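Local coordinates for possible periplasmic protein (Campylobacter jejuni, PDB 3RGC), which is a SurA-like periplasmic chaperone that probably also has peptidyl-prolyl cis-trans isomerase activity, at residues G33-I36 / N37-M40; Q235-F238 / D239-S243. One frame throughout, in Å; residues are numbered along the deposited sequence.

How the interactions relate
Starting from the N terminus, the chain first enters interaction 1, two successive turns in the first half of helix 30-48, and reaches interaction 2 only near the end of helix 218-244. The two are in series, neither enclosing nor crossing the other, and neither closes a loop, since each joins adjoining turns of one helix. Their centres nevertheless lie about 13 Å apart, because the late helix returns to the N-terminal part of the fold. Met-40 of interaction 1 makes the junction: its SD approaches CG of Arg-242 at 3.4 Å and its CE approaches CD1 of Phe-238 at 3.6 Å, tying the last long helix to the SurA N-terminal region.

Interaction 1 of 2, residues G33-I36 / N37-M40; sequences GVLI and NEKM
The carbonyl oxygen of Ile-36 is gripped twice, by the amide N of Met-40 at 3.1 Å and weakly by N of Lys-39. The shortest bond of this turn runs from Glu-38 N to Val-34 O (2.8 Å). Asn-37 N reaches Gly-33 O at 3.0 Å, and Lys-39 N reaches Leu-35 O, so the 33-36 and 37-40 segments are joined by four successive i to i+4 bonds of regular alpha-helix.

Side chains add contacts one turn apart. Val-34 and Glu-38 run alongside each other in the same direction: CG1 of Val-34, anti to its own N (chi1 159°), meets OE2 of Glu-38 at 3.8 Å. The other carboxylate oxygen, OE1 of Glu-38, lies 4.1 Å from CD2 of Leu-35, whose side chain slants across that of Glu-38. These are van der Waals contacts of methyl groups with a carboxylate. In Lys-39, chi1 (-61°) sets CG beside the backbone N, where it packs on Leu-35 O at 3.2 Å.

Around helix 30-48 the partners differ by face. Leu-35 packs on Ile-12 of strand 10-13 and on Asp-16, Ile-17 and Thr-20 of helix 14-23, while Lys-39 touches Glu-10 and Ile-12; Met-40 instead meets Phe-238, Leu-241 and Arg-242 of helix 218-244.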
# COMPACT_ATOMS: atom_id res chain seq x y z
N GLY B 33 -14.11 31.01 -22.94
CA GLY B 33 -14.21 30.75 -21.51
C GLY B 33 -12.84 30.60 -20.87
O GLY B 33 -12.55 31.23 -19.85
N VAL B 34 -11.99 29.77 -21.46
CA VAL B 34 -10.64 29.57 -20.95
C VAL B 34 -9.89 30.90 -20.86
O VAL B 34 -9.32 31.24 -19.82
CB VAL B 34 -9.83 28.62 -21.85
CG1 VAL B 34 -8.34 28.83 -21.64
CG2 VAL B 34 -10.22 27.19 -21.58
N LEU B 35 -9.92 31.65 -21.96
CA LEU B 35 -9.21 32.92 -22.02
C LEU B 35 -9.75 33.90 -21.00
O LEU B 35 -8.99 34.66 -20.40
CB LEU B 35 -9.26 33.50 -23.44
CG LEU B 35 -8.28 32.89 -24.45
CD1 LEU B 35 -8.54 33.44 -25.84
CD2 LEU B 35 -6.84 33.18 -24.03
N ILE B 36 -11.06 33.88 -20.77
CA ILE B 36 -11.65 34.79 -19.79
C ILE B 36 -11.13 34.43 -18.41
O ILE B 36 -10.64 35.28 -17.68
CB ILE B 36 -13.19 34.79 -19.80
CG1 ILE B 36 -13.72 35.27 -21.14
CG2 ILE B 36 -13.73 35.65 -18.68
CD1 ILE B 36 -15.18 35.58 -21.11
N ASN B 37 -11.19 33.15 -18.07
CA ASN B 37 -10.67 32.71 -16.78
C ASN B 37 -9.15 32.92 -16.63
O ASN B 37 -8.69 33.27 -15.56
CB ASN B 37 -11.04 31.24 -16.52
CG ASN B 37 -10.51 30.74 -15.19
OD1 ASN B 37 -11.13 30.96 -14.14
ND2 ASN B 37 -9.38 30.05 -15.23
N GLU B 38 -8.38 32.72 -17.70
CA GLU B 38 -6.94 32.97 -17.61
C GLU B 38 -6.67 34.42 -17.28
O GLU B 38 -5.74 34.73 -16.54
CB GLU B 38 -6.23 32.63 -18.90
CG GLU B 38 -5.89 31.16 -19.04
CD GLU B 38 -5.03 30.91 -20.27
OE1 GLU B 38 -4.57 31.91 -20.87
OE2 GLU B 38 -4.83 29.73 -20.62
N LYS B 39 -7.45 35.33 -17.84
CA LYS B 39 -7.21 36.75 -17.54
C LYS B 39 -7.56 37.07 -16.10
O LYS B 39 -6.89 37.87 -15.46
CB LYS B 39 -7.97 37.66 -18.50
CG LYS B 39 -7.58 37.48 -19.95
CD LYS B 39 -6.08 37.58 -20.12
CE LYS B 39 -5.68 37.45 -21.57
NZ LYS B 39 -4.20 37.52 -21.72
N MET B 40 -8.61 36.45 -15.58
CA MET B 40 -8.98 36.62 -14.18
C MET B 40 -7.82 36.18 -13.28
O MET B 40 -7.50 36.85 -12.32
CB MET B 40 -10.26 35.85 -13.83
CG MET B 40 -11.56 36.46 -14.34
SD MET B 40 -13.02 35.43 -13.98
CE MET B 40 -12.87 35.37 -12.25

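Interaction 2 of 2, residues Q235-F238 / D239-S243; sequences QDYF and DKLRS
Phe-238 and Leu-241 form the closely packed side of this helical turn: their side chains run alongside each other in the same direction, with CD2 of Leu-241 at 4.0 Å from CD1 of the Phe-238 ring. The same methyl lies 4.5 Å from CE2 of Tyr-237, and CD2 of Tyr-237 sits over the centre of one face of the Phe-238 ring. In Leu-241, chi1 (-156°) and chi2 (56°) together bring CD2 beside the two rings. The hydroxyl of Tyr-237 is hydrogen-bonded to Gln-44 of helix 30-48.

The exposed, charged side is looser. Asp-236 and Lys-240 form only a long salt bridge, OD2 to NZ 4.0 Å, and the extended lysine chain brings CE closer to OD2, at 3.6 Å. Arg-242 curls back over the helix, placing one guanidinium face above C of Phe-238 and NH2 3.7 Å from CB of Phe-238. NH1 of Arg-242 lies 3.4 Å from Asp-239 OD1, but that oxygen is well out of the guanidinium plane, so the pairing is one of charge alone. Some backbone bonds are firmer, such as Arg-242 N to Phe-238 O at 2.8 Å, whereas those of Leu-241 N are weak.

Such a division marks an amphipathic helix: its apolar side faces helix 30-48, and both aromatics pack on Ile-106 of helix 86-107, consistent with the SurA-like fold, where a C-terminal helix completes the N-terminal helical domain.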
# COMPACT_ATOMS: atom_id res chain seq x y z
N GLN B 235 -13.86 27.99 -5.87
CA GLN B 235 -14.94 28.26 -6.82
C GLN B 235 -15.72 29.50 -6.44
O GLN B 235 -15.90 30.41 -7.25
CB GLN B 235 -15.88 27.06 -6.91
CG GLN B 235 -15.42 25.98 -7.87
CD GLN B 235 -15.71 26.32 -9.32
OE1 GLN B 235 -16.41 27.30 -9.62
NE2 GLN B 235 -15.18 25.52 -10.24
N ASP B 236 -16.18 29.55 -5.20
CA ASP B 236 -16.93 30.70 -4.72
C ASP B 236 -16.14 31.99 -4.89
O ASP B 236 -16.70 33.04 -5.24
CB ASP B 236 -17.31 30.49 -3.25
CG ASP B 236 -17.97 31.72 -2.63
OD1 ASP B 236 -19.19 31.91 -2.84
OD2 ASP B 236 -17.26 32.48 -1.94
N TYR B 237 -14.84 31.92 -4.64
CA TYR B 237 -13.98 33.09 -4.75
C TYR B 237 -14.00 33.62 -6.18
O TYR B 237 -14.08 34.83 -6.40
CB TYR B 237 -12.55 32.73 -4.32
CG TYR B 237 -11.59 33.90 -4.35
CD1 TYR B 237 -11.33 34.63 -3.20
CD2 TYR B 237 -10.95 34.27 -5.52
CE1 TYR B 237 -10.45 35.71 -3.23
CE2 TYR B 237 -10.09 35.33 -5.56
CZ TYR B 237 -9.83 36.04 -4.42
OH TYR B 237 -8.96 37.10 -4.46
N PHE B 238 -13.93 32.71 -7.15
CA PHE B 238 -14.01 33.09 -8.56
C PHE B 238 -15.41 33.44 -9.07
O PHE B 238 -15.54 34.28 -9.95
CB PHE B 238 -13.27 32.10 -9.47
CG PHE B 238 -11.78 32.22 -9.37
CD1 PHE B 238 -11.12 33.31 -9.91
CD2 PHE B 238 -11.04 31.28 -8.67
CE1 PHE B 238 -9.75 33.44 -9.80
CE2 PHE B 238 -9.67 31.41 -8.56
CZ PHE B 238 -9.03 32.49 -9.12
N ASP B 239 -16.46 32.84 -8.51
CA ASP B 239 -17.82 33.27 -8.85
C ASP B 239 -18.03 34.73 -8.47
O ASP B 239 -18.45 35.54 -9.29
CB ASP B 239 -18.89 32.44 -8.16
CG ASP B 239 -18.83 30.98 -8.55
OD1 ASP B 239 -18.32 30.70 -9.66
OD2 ASP B 239 -19.28 30.13 -7.75
N LYS B 240 -17.73 35.05 -7.21
CA LYS B 240 -17.86 36.42 -6.73
C LYS B 240 -17.04 37.36 -7.60
O LYS B 240 -17.37 38.54 -7.74
CB LYS B 240 -17.38 36.53 -5.28
CG LYS B 240 -18.32 35.93 -4.24
CD LYS B 240 -17.81 36.24 -2.84
CE LYS B 240 -18.76 35.73 -1.77
NZ LYS B 240 -18.24 36.03 -0.40
N LEU B 241 -15.96 36.85 -8.17
CA LEU B 241 -15.07 37.68 -8.97
C LEU B 241 -15.66 37.87 -10.36
O LEU B 241 -15.65 38.97 -10.90
CB LEU B 241 -13.69 37.05 -9.06
CG LEU B 241 -12.57 38.03 -9.35
CD1 LEU B 241 -12.57 39.12 -8.30
CD2 LEU B 241 -11.23 37.31 -9.40
N ARG B 242 -16.17 36.79 -10.94
CA ARG B 242 -16.83 36.84 -12.24
C ARG B 242 -17.99 37.83 -12.22
O ARG B 242 -18.44 38.28 -13.27
CB ARG B 242 -17.33 35.47 -12.66
CG ARG B 242 -16.24 34.56 -13.20
CD ARG B 242 -16.69 33.10 -13.25
NE ARG B 242 -15.61 32.20 -12.85
CZ ARG B 242 -15.75 30.90 -12.62
NH1 ARG B 242 -16.94 30.32 -12.75
NH2 ARG B 242 -14.71 30.18 -12.25
N SER B 243 -18.46 38.16 -11.02
CA SER B 243 -19.57 39.09 -10.87
C SER B 243 -19.09 40.53 -10.80
O SER B 243 -19.72 41.42 -11.37
CB SER B 243 -20.39 38.75 -9.61
OG SER B 243 -20.97 37.47 -9.71